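Local structure of pyoverdine synthetase F (Pseudomonas aeruginosa PAO1, 6CUL) at residues S105-Y110 against E128-D133. The protein is a pyoverdine synthetase F protein, built around a mixed beta sheet flanked by helices. Numbering follows the deposited sequence.
Sequences SVPSTY and ERRLHD
Arg130 reaches from the helix to the backbone of Pro107, and its NH2 donates a hydrogen bond to Pro107 O. The refined separation between Arg130 NH2 and Pro107 O, 2.4 Å, is very short, so the length and fine geometry are doubtful; the modelled N-H...O angle is 153°, with the oxygen near the guanidinium plane, at its edge. The same carbonyl oxygen accepts the backbone N-H of Thr109 (N to O 2.9 Å), across the inverse gamma turn centred on Ser108, and a weak bond from Thr109 OG1.

Carbon contacts lie beside this bond. Val106 CG1 lies over one face of the Arg130 guanidinium, 4.0 Å above the plane and offset toward the rim, and also meets Arg130 CB at 3.8 Å. With CG1 anti to the backbone N (chi1 160°), that methyl makes an apolar contact with Leu131 CD2; the modelled 3.4 Å is tighter than usual and its exact value doubtful. Pro107 CD approaches Arg130 NH1 at 3.2 Å.

Ser108 OG is hydrogen-bonded to Asp61 OD2, and Val106 also touches Phe127 and Thr134. The contact joins the loop leaving edge strand 103-105, which continues into ligand-pocket residues Thr109 and Tyr110, to helix 118-136.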
loop_
_atom_site.group_PDB
_atom_site.type_symbol
_atom_site.label_atom_id
_atom_site.label_comp_id
_atom_site.label_asym_id
_atom_site.label_seq_id
_atom_site.Cartn_x
_atom_site.Cartn_y
_atom_site.Cartn_z
ATOM N N SER A 105 -13.813 7.645 -3.843
ATOM C CA SER A 105 -13.900 6.369 -4.439
ATOM C C SER A 105 -13.907 6.550 -5.920
ATOM O O SER A 105 -14.708 7.304 -6.407
ATOM C CB SER A 105 -15.139 5.614 -4.062
ATOM O OG SER A 105 -14.991 4.241 -4.355
ATOM N N VAL A 106 -13.040 5.833 -6.610
ATOM C CA VAL A 106 -12.996 5.801 -8.042
ATOM C C VAL A 106 -13.136 4.291 -8.213
ATOM O O VAL A 106 -12.214 3.631 -8.553
ATOM C CB VAL A 106 -11.724 6.337 -8.638
ATOM C CG1 VAL A 106 -11.539 5.835 -10.043
ATOM C CG2 VAL A 106 -11.727 7.809 -8.627
ATOM N N PRO A 107 -14.341 3.776 -8.016
ATOM C CA PRO A 107 -14.504 2.335 -8.002
ATOM C C PRO A 107 -14.188 1.532 -9.251
ATOM O O PRO A 107 -14.654 1.856 -10.262
ATOM C CB PRO A 107 -15.967 2.172 -7.636
ATOM C CG PRO A 107 -16.398 3.475 -7.129
ATOM C CD PRO A 107 -15.605 4.468 -7.843
ATOM N N SER A 108 -13.409 0.468 -9.097
ATOM C CA SER A 108 -13.094 -0.465 -10.138
ATOM C C SER A 108 -14.172 -1.493 -10.237
ATOM O O SER A 108 -13.966 -2.647 -10.035
ATOM C CB SER A 108 -11.773 -1.194 -9.914
ATOM O OG SER A 108 -11.602 -1.731 -8.666
ATOM N N THR A 109 -15.327 -0.967 -10.605
ATOM C CA THR A 109 -16.583 -1.644 -10.874
ATOM C C THR A 109 -16.508 -2.679 -11.990
ATOM O O THR A 109 -17.074 -3.697 -11.892
ATOM C CB THR A 109 -17.588 -0.638 -11.248
ATOM O OG1 THR A 109 -17.031 0.236 -12.218
ATOM C CG2 THR A 109 -17.919 0.075 -10.074
ATOM N N TYR A 110 -15.608 -2.466 -12.916
ATOM C CA TYR A 110 -15.334 -3.327 -13.994
ATOM C C TYR A 110 -15.049 -4.696 -13.495
ATOM O O TYR A 110 -15.223 -5.586 -14.230
ATOM C CB TYR A 110 -14.129 -2.807 -14.792
ATOM C CG TYR A 110 -12.754 -3.020 -14.182
ATOM C CD1 TYR A 110 -12.126 -4.224 -14.302
ATOM C CD2 TYR A 110 -12.088 -2.013 -13.536
ATOM C CE1 TYR A 110 -10.908 -4.439 -13.791
ATOM C CE2 TYR A 110 -10.846 -2.205 -13.007
ATOM C CZ TYR A 110 -10.259 -3.436 -13.140
ATOM O OH TYR A 110 -9.056 -3.717 -12.611
ATOM N N GLU A 128 -9.031 3.443 -14.992
ATOM C CA GLU A 128 -7.779 4.113 -15.107
ATOM C C GLU A 128 -8.059 5.493 -15.693
ATOM O O GLU A 128 -7.469 6.436 -15.261
ATOM C CB GLU A 128 -6.810 3.389 -16.008
ATOM C CG GLU A 128 -6.604 1.951 -15.679
ATOM C CD GLU A 128 -5.248 1.443 -16.059
ATOM O OE1 GLU A 128 -4.284 2.059 -15.661
ATOM O OE2 GLU A 128 -5.126 0.430 -16.718
ATOM N N ARG A 129 -8.950 5.601 -16.662
ATOM C CA ARG A 129 -9.257 6.885 -17.211
ATOM C C ARG A 129 -9.852 7.802 -16.151
ATOM O O ARG A 129 -9.502 8.925 -16.108
ATOM C CB ARG A 129 -10.148 6.751 -18.387
ATOM C CG ARG A 129 -10.369 8.061 -19.066
ATOM C CD ARG A 129 -11.494 8.882 -18.471
ATOM N NE ARG A 129 -12.752 8.197 -18.460
ATOM C CZ ARG A 129 -13.804 8.611 -17.793
ATOM N NH1 ARG A 129 -13.732 9.675 -17.056
ATOM N NH2 ARG A 129 -14.911 7.919 -17.816
ATOM N N ARG A 130 -10.736 7.282 -15.313
ATOM C CA ARG A 130 -11.252 8.001 -14.155
ATOM C C ARG A 130 -10.162 8.264 -13.100
ATOM O O ARG A 130 -10.274 9.188 -12.372
ATOM C CB ARG A 130 -12.375 7.248 -13.481
ATOM C CG ARG A 130 -13.761 7.609 -13.919
ATOM C CD ARG A 130 -14.851 6.858 -13.169
ATOM N NE ARG A 130 -14.688 5.402 -13.123
ATOM C CZ ARG A 130 -14.989 4.631 -12.081
ATOM N NH1 ARG A 130 -15.439 5.140 -10.986
ATOM N NH2 ARG A 130 -14.798 3.346 -12.162
ATOM N N LEU A 131 -9.179 7.413 -12.935
ATOM C CA LEU A 131 -8.113 7.739 -12.021
ATOM C C LEU A 131 -7.402 9.044 -12.437
ATOM O O LEU A 131 -7.284 9.937 -11.655
ATOM C CB LEU A 131 -7.123 6.575 -11.891
ATOM C CG LEU A 131 -7.554 5.292 -11.191
ATOM C CD1 LEU A 131 -6.444 4.319 -11.015
ATOM C CD2 LEU A 131 -8.143 5.554 -9.852
ATOM N N HIS A 132 -6.979 9.101 -13.693
ATOM C CA HIS A 132 -6.268 10.219 -14.307
ATOM C C HIS A 132 -6.953 11.512 -14.217
ATOM O O HIS A 132 -6.384 12.512 -13.995
ATOM C CB HIS A 132 -6.018 9.939 -15.788
ATOM C CG HIS A 132 -5.405 11.081 -16.527
ATOM N ND1 HIS A 132 -6.145 11.984 -17.242
ATOM C CD2 HIS A 132 -4.126 11.481 -16.648
ATOM C CE1 HIS A 132 -5.356 12.888 -17.758
ATOM N NE2 HIS A 132 -4.125 12.596 -17.425
ATOM N N ASP A 133 -8.214 11.444 -14.444
ATOM C CA ASP A 133 -9.102 12.581 -14.513
ATOM C C ASP A 133 -9.286 13.222 -13.182
ATOM O O ASP A 133 -9.192 14.394 -13.094
ATOM C CB ASP A 133 -10.483 12.178 -15.013
ATOM C CG ASP A 133 -10.597 12.090 -16.503
ATOM O OD1 ASP A 133 -9.622 11.961 -17.213
ATOM O OD2 ASP A 133 -11.723 12.101 -16.952
#